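Long-range contacts in GTP-binding protein (Thermus thermophilus, PDB 2DBY), which binds GDP and probably works as an ATPase that attaches to the 70S ribosome and its 50S subunit: residues K38-V43 and E72-A77; R319-A324 and E350-E355. One frame throughout, in Å; residues are numbered along the deposited sequence.

In the fold
Contact 1 lies in the core of the nucleotide-binding G domain and contact 2 in the C-terminal TGS-type region, at its partly exposed margin; their centres are 34 Å apart, their nearest atoms about 22 Å, and they share no element. Both join antiparallel chains. In contact 1, strands 40-44 and 66-75 of the large mixed sheet pair by straight backbone bonds, with valines and a glutamate on one face, a phenylalanine on the other and a polar pair at the end near the P-loop. Contact 2 has a single bridge, joining 323-328 to 348-350, and beyond it a lysine bonds to two carbonyls while a buried phenylalanine ring packs against the turn.

Contact 1. Residues K38-V43 and E72-A77; sequences KNVGVV and EFVDIA
Three backbone bonds stitch K38-V43 to E72-A77: G41 and F73 exchange two, F73 N to G41 O at 2.8 Å and G41 N to F73 O at 3.1 Å, both nearly along the C=O axis. The third, D75 N to N39 O at 2.7 Å, approaches in the carbonyl plane. V40/V74, between the bonds, and V42/E72, one step beyond G41/F73, are non-hydrogen-bonded pairs with their side chains on the same face. V40 and V74 lie side by side, CG2 to CG2 at 4.0 Å. V40 CG1 meets the carboxylate end of E72, CD at 3.6 Å, because the glutamate runs out extended along the sheet, CG anti to its backbone N (chi1 -177°). On the other face G41 carries no side chain, and the F73 ring takes V43 CG2 obliquely at its CD1-CE1 side.

Strands 40-44 and 66-75, with helix 48-57 between them in the chain, form an antiparallel pair in the mostly parallel G-domain sheet, as in Ras-type GTPases, and D75 begins the DxxG (G3) sequence. N39 CB sits 3.5 Å from D75 O, while the N39 amide and the D75 carboxylate cross obliquely, their planes 71° apart. D75 OD1 makes a salt bridge with K14 of the P-loop, a GDP-binding residue. On the other edge of 66-75, strand 3-7 bonds in parallel to E72, V74 and I76; helix 270-281 packs on V43 and F73.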
loop_
_atom_site.group_PDB
_atom_site.type_symbol
_atom_site.label_atom_id
_atom_site.label_comp_id
_atom_site.label_asym_id
_atom_site.label_seq_id
_atom_site.Cartn_x
_atom_site.Cartn_y
_atom_site.Cartn_z
ATOM N N LYS A 38 0.774 -10.352 -16.238
ATOM C CA LYS A 38 1.524 -9.280 -16.887
ATOM C C LYS A 38 1.188 -7.902 -16.300
ATOM O O LYS A 38 1.973 -6.960 -16.413
ATOM C CB LYS A 38 1.275 -9.283 -18.408
ATOM C CG LYS A 38 -0.132 -8.870 -18.838
ATOM C CD LYS A 38 -0.180 -8.669 -20.355
ATOM C CE LYS A 38 -1.459 -7.968 -20.806
ATOM N NZ LYS A 38 -1.402 -7.599 -22.267
ATOM N N ASN A 39 0.030 -7.782 -15.656
ATOM C CA ASN A 39 -0.373 -6.491 -15.086
ATOM C C ASN A 39 -0.001 -6.297 -13.631
ATOM O O ASN A 39 -0.359 -5.277 -13.048
ATOM C CB ASN A 39 -1.887 -6.312 -15.211
ATOM C CG ASN A 39 -2.327 -6.141 -16.650
ATOM O OD1 ASN A 39 -1.676 -5.435 -17.419
ATOM N ND2 ASN A 39 -3.431 -6.782 -17.023
ATOM N N VAL A 40 0.737 -7.250 -13.072
ATOM C CA VAL A 40 1.110 -7.217 -11.660
ATOM C C VAL A 40 2.627 -7.232 -11.447
ATOM O O VAL A 40 3.336 -8.096 -11.984
ATOM C CB VAL A 40 0.491 -8.441 -10.918
ATOM C CG1 VAL A 40 0.807 -8.373 -9.424
ATOM C CG2 VAL A 40 -1.052 -8.508 -11.145
ATOM N N GLY A 41 3.138 -6.273 -10.671
ATOM C CA GLY A 41 4.575 -6.257 -10.441
ATOM C C GLY A 41 4.827 -5.589 -9.107
ATOM O O GLY A 41 3.887 -5.110 -8.472
ATOM N N VAL A 42 6.076 -5.551 -8.680
ATOM C CA VAL A 42 6.381 -4.911 -7.406
ATOM C C VAL A 42 7.482 -3.883 -7.554
ATOM O O VAL A 42 8.245 -3.895 -8.531
ATOM C CB VAL A 42 6.823 -5.932 -6.340
ATOM C CG1 VAL A 42 5.756 -6.994 -6.138
ATOM C CG2 VAL A 42 8.124 -6.574 -6.747
ATOM N N VAL A 43 7.551 -2.976 -6.584
ATOM C CA VAL A 43 8.589 -1.958 -6.565
ATOM C C VAL A 43 9.399 -2.210 -5.299
ATOM O O VAL A 43 8.859 -2.126 -4.208
ATOM C CB VAL A 43 7.997 -0.518 -6.477
ATOM C CG1 VAL A 43 9.148 0.502 -6.381
ATOM C CG2 VAL A 43 7.126 -0.217 -7.699
ATOM N N GLU A 72 3.469 -4.151 -4.017
ATOM C CA GLU A 72 2.886 -4.655 -5.266
ATOM C C GLU A 72 1.847 -3.697 -5.864
ATOM O O GLU A 72 1.010 -3.166 -5.147
ATOM C CB GLU A 72 2.241 -6.012 -4.982
ATOM C CG GLU A 72 1.642 -6.726 -6.189
ATOM C CD GLU A 72 1.230 -8.145 -5.844
ATOM O OE1 GLU A 72 2.115 -8.994 -5.655
ATOM O OE2 GLU A 72 0.024 -8.411 -5.750
ATOM N N PHE A 73 1.919 -3.507 -7.185
ATOM C CA PHE A 73 1.022 -2.617 -7.911
ATOM C C PHE A 73 0.393 -3.392 -9.056
ATOM O O PHE A 73 1.076 -4.199 -9.699
ATOM C CB PHE A 73 1.801 -1.429 -8.489
ATOM C CG PHE A 73 2.213 -0.420 -7.457
ATOM C CD1 PHE A 73 3.465 -0.499 -6.840
ATOM C CD2 PHE A 73 1.332 0.585 -7.068
ATOM C CE1 PHE A 73 3.827 0.415 -5.843
ATOM C CE2 PHE A 73 1.680 1.504 -6.076
ATOM C CZ PHE A 73 2.926 1.421 -5.459
ATOM N N VAL A 74 -0.886 -3.134 -9.314
ATOM C CA VAL A 74 -1.590 -3.809 -10.393
ATOM C C VAL A 74 -2.095 -2.784 -11.402
ATOM O O VAL A 74 -2.670 -1.758 -11.006
ATOM C CB VAL A 74 -2.800 -4.563 -9.834
ATOM C CG1 VAL A 74 -3.541 -5.289 -10.966
ATOM C CG2 VAL A 74 -2.351 -5.520 -8.753
ATOM N N ASP A 75 -1.880 -3.031 -12.695
ATOM C CA ASP A 75 -2.382 -2.119 -13.710
ATOM C C ASP A 75 -3.819 -2.575 -13.872
ATOM O O ASP A 75 -4.060 -3.631 -14.476
ATOM C CB ASP A 75 -1.658 -2.303 -15.052
ATOM C CG ASP A 75 -2.162 -1.343 -16.133
ATOM O OD1 ASP A 75 -3.152 -0.616 -15.891
ATOM O OD2 ASP A 75 -1.562 -1.313 -17.236
ATOM N N ILE A 76 -4.759 -1.774 -13.359
ATOM C CA ILE A 76 -6.167 -2.145 -13.412
ATOM C C ILE A 76 -6.662 -1.943 -14.806
ATOM O O ILE A 76 -6.653 -0.833 -15.348
ATOM C CB ILE A 76 -7.024 -1.325 -12.457
ATOM C CG1 ILE A 76 -6.642 -1.639 -10.999
ATOM C CG2 ILE A 76 -8.516 -1.635 -12.723
ATOM C CD1 ILE A 76 -7.015 -3.024 -10.517
ATOM N N ALA A 77 -7.127 -3.045 -15.353
ATOM C CA ALA A 77 -7.598 -3.096 -16.708
ATOM C C ALA A 77 -9.109 -3.041 -16.824
ATOM O O ALA A 77 -9.822 -3.676 -16.034
ATOM C CB ALA A 77 -7.091 -4.350 -17.320
#

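Contact 2. Residues R319-A324 and E350-E355; sequences RGFIRA and EGKDYE
Over the centre of one face of the F321 ring sits the backbone nitrogen of R323, while the turn that follows E350 meets the ring at its edge. K352 CG lies in the ring plane, 3.6 Å from F321 CD2, and the G351-K352 peptide borders the same rim, with G351 C 3.6 Å from F321 CE2. The second ring, Y354, holds E350 CG on one face, offset toward the rim; a bend at chi2 of E350 (-73°) folds the chain, and its OE1 forms a salt bridge with R348.

F321 CG stands anti to the backbone N (chi1 -177°), placing the ring among A306, P307 and A310 of helix 306-313 and V364 of strand 360-365. An alanine here would remove the ring that K352 CG and the G351-K352 peptide border, and would probably loosen the turn's hold on 319-324 and the packing on helix 306-313.

A324 and E350 form an antiparallel hydrogen-bonded pair, E350 N to A324 O at 2.8 Å and A324 N to E350 O at 3.0 Å, both in the carbonyl plane. They join strands 323-328 and 348-350 in the small sheet of the ubiquitin-like, TGS-type region. Beyond the pair the chain turns at G351-Y354, a type I beta turn. K352 slides past F321 the opposite way and bends at chi4, so that NZ bonds to F321 O at 2.5 Å, a short distance, and to I322 O at 3.2 Å. It comes from above both carbonyl planes, off their lone pairs, so its charge is probably spread over two carbonyl dipoles, with both acceptors on the chain opposite.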
loop_
_atom_site.group_PDB
_atom_site.type_symbol
_atom_site.label_atom_id
_atom_site.label_comp_id
_atom_site.label_asym_id
_atom_site.label_seq_id
_atom_site.Cartn_x
_atom_site.Cartn_y
_atom_site.Cartn_z
ATOM N N ARG A 319 3.073 -21.732 14.236
ATOM C CA ARG A 319 2.513 -22.688 15.183
ATOM C C ARG A 319 3.592 -23.080 16.195
ATOM O O ARG A 319 3.335 -23.133 17.400
ATOM C CB ARG A 319 1.969 -23.921 14.445
ATOM C CG ARG A 319 0.648 -23.647 13.721
ATOM C CD ARG A 319 0.009 -24.899 13.108
ATOM N NE ARG A 319 0.620 -25.312 11.844
ATOM C CZ ARG A 319 0.033 -26.116 10.957
ATOM N NH1 ARG A 319 -1.184 -26.596 11.191
ATOM N NH2 ARG A 319 0.660 -26.435 9.829
ATOM N N GLY A 320 4.804 -23.326 15.700
ATOM C CA GLY A 320 5.909 -23.686 16.575
ATOM C C GLY A 320 6.451 -22.498 17.365
ATOM O O GLY A 320 7.449 -22.619 18.091
ATOM N N PHE A 321 5.792 -21.349 17.227
ATOM C CA PHE A 321 6.197 -20.130 17.923
ATOM C C PHE A 321 6.008 -20.271 19.415
ATOM O O PHE A 321 4.916 -20.591 19.883
ATOM C CB PHE A 321 5.369 -18.921 17.458
ATOM C CG PHE A 321 5.788 -17.611 18.089
ATOM C CD1 PHE A 321 6.834 -16.865 17.554
ATOM C CD2 PHE A 321 5.150 -17.138 19.234
ATOM C CE1 PHE A 321 7.239 -15.663 18.154
ATOM C CE2 PHE A 321 5.544 -15.945 19.840
ATOM C CZ PHE A 321 6.596 -15.203 19.295
ATOM N N ILE A 322 7.077 -20.021 20.158
ATOM C CA ILE A 322 7.027 -20.074 21.608
ATOM C C ILE A 322 7.218 -18.642 22.094
ATOM O O ILE A 322 6.429 -18.132 22.894
ATOM C CB ILE A 322 8.152 -20.949 22.167
ATOM C CG1 ILE A 322 8.163 -22.297 21.448
ATOM C CG2 ILE A 322 7.955 -21.146 23.666
ATOM C CD1 ILE A 322 9.281 -23.185 21.885
ATOM N N ARG A 323 8.269 -18.003 21.584
ATOM C CA ARG A 323 8.605 -16.617 21.917
ATOM C C ARG A 323 9.656 -16.105 20.930
ATOM O O ARG A 323 10.208 -16.881 20.142
ATOM C CB ARG A 323 9.152 -16.531 23.339
ATOM C CG ARG A 323 10.406 -17.354 23.551
ATOM C CD ARG A 323 10.952 -17.185 24.959
ATOM N NE ARG A 323 12.241 -17.852 25.125
ATOM C CZ ARG A 323 13.042 -17.682 26.173
ATOM N NH1 ARG A 323 12.687 -16.863 27.154
ATOM N NH2 ARG A 323 14.202 -18.326 26.235
ATOM N N ALA A 324 9.929 -14.805 20.964
ATOM C CA ALA A 324 10.934 -14.233 20.066
ATOM C C ALA A 324 11.693 -13.061 20.676
ATOM O O ALA A 324 11.149 -12.299 21.464
ATOM C CB ALA A 324 10.273 -13.792 18.746
ATOM N N GLU A 350 9.482 -11.515 23.587
ATOM C CA GLU A 350 8.057 -11.241 23.441
ATOM C C GLU A 350 7.281 -12.504 23.120
ATOM O O GLU A 350 7.801 -13.419 22.467
ATOM C CB GLU A 350 7.828 -10.207 22.334
ATOM C CG GLU A 350 8.451 -8.851 22.603
ATOM C CD GLU A 350 7.719 -8.047 23.674
ATOM O OE1 GLU A 350 8.082 -6.863 23.877
ATOM O OE2 GLU A 350 6.788 -8.587 24.307
ATOM N N GLY A 351 6.029 -12.537 23.566
ATOM C CA GLY A 351 5.199 -13.702 23.343
ATOM C C GLY A 351 4.227 -13.579 22.189
ATOM O O GLY A 351 4.358 -12.695 21.340
ATOM N N LYS A 352 3.230 -14.464 22.179
ATOM C CA LYS A 352 2.221 -14.516 21.122
ATOM C C LYS A 352 1.258 -13.329 21.062
ATOM O O LYS A 352 0.562 -13.142 20.066
ATOM C CB LYS A 352 1.429 -15.823 21.248
ATOM C CG LYS A 352 2.327 -17.040 21.510
ATOM C CD LYS A 352 1.544 -18.334 21.665
ATOM C CE LYS A 352 2.372 -19.373 22.418
ATOM N NZ LYS A 352 3.756 -19.534 21.875
ATOM N N ASP A 353 1.235 -12.521 22.113
ATOM C CA ASP A 353 0.346 -11.358 22.208
ATOM C C ASP A 353 0.989 -10.058 21.709
ATOM O O ASP A 353 0.323 -9.027 21.586
ATOM C CB ASP A 353 -0.030 -11.153 23.667
ATOM C CG ASP A 353 1.204 -10.914 24.549
ATOM O OD1 ASP A 353 2.103 -11.789 24.568
ATOM O OD2 ASP A 353 1.280 -9.854 25.210
ATOM N N TYR A 354 2.290 -10.104 21.446
ATOM C CA TYR A 354 3.023 -8.918 21.012
ATOM C C TYR A 354 2.708 -8.448 19.593
ATOM O O TYR A 354 2.823 -9.222 18.647
ATOM C CB TYR A 354 4.526 -9.183 21.119
ATOM C CG TYR A 354 5.355 -8.024 20.663
ATOM C CD1 TYR A 354 5.337 -6.816 21.363
ATOM C CD2 TYR A 354 6.144 -8.113 19.513
ATOM C CE1 TYR A 354 6.078 -5.727 20.937
ATOM C CE2 TYR A 354 6.898 -7.024 19.071
ATOM C CZ TYR A 354 6.857 -5.834 19.791
ATOM O OH TYR A 354 7.583 -4.744 19.377
ATOM N N GLU A 355 2.300 -7.185 19.458
ATOM C CA GLU A 355 2.033 -6.612 18.144
ATOM C C GLU A 355 3.353 -6.029 17.628
ATOM O O GLU A 355 3.962 -5.164 18.278
ATOM C CB GLU A 355 0.959 -5.518 18.233
ATOM C CG GLU A 355 -0.462 -6.083 18.168
ATOM C CD GLU A 355 -1.536 -5.078 18.550
ATOM O OE1 GLU A 355 -1.472 -3.918 18.094
ATOM O OE2 GLU A 355 -2.456 -5.461 19.304
#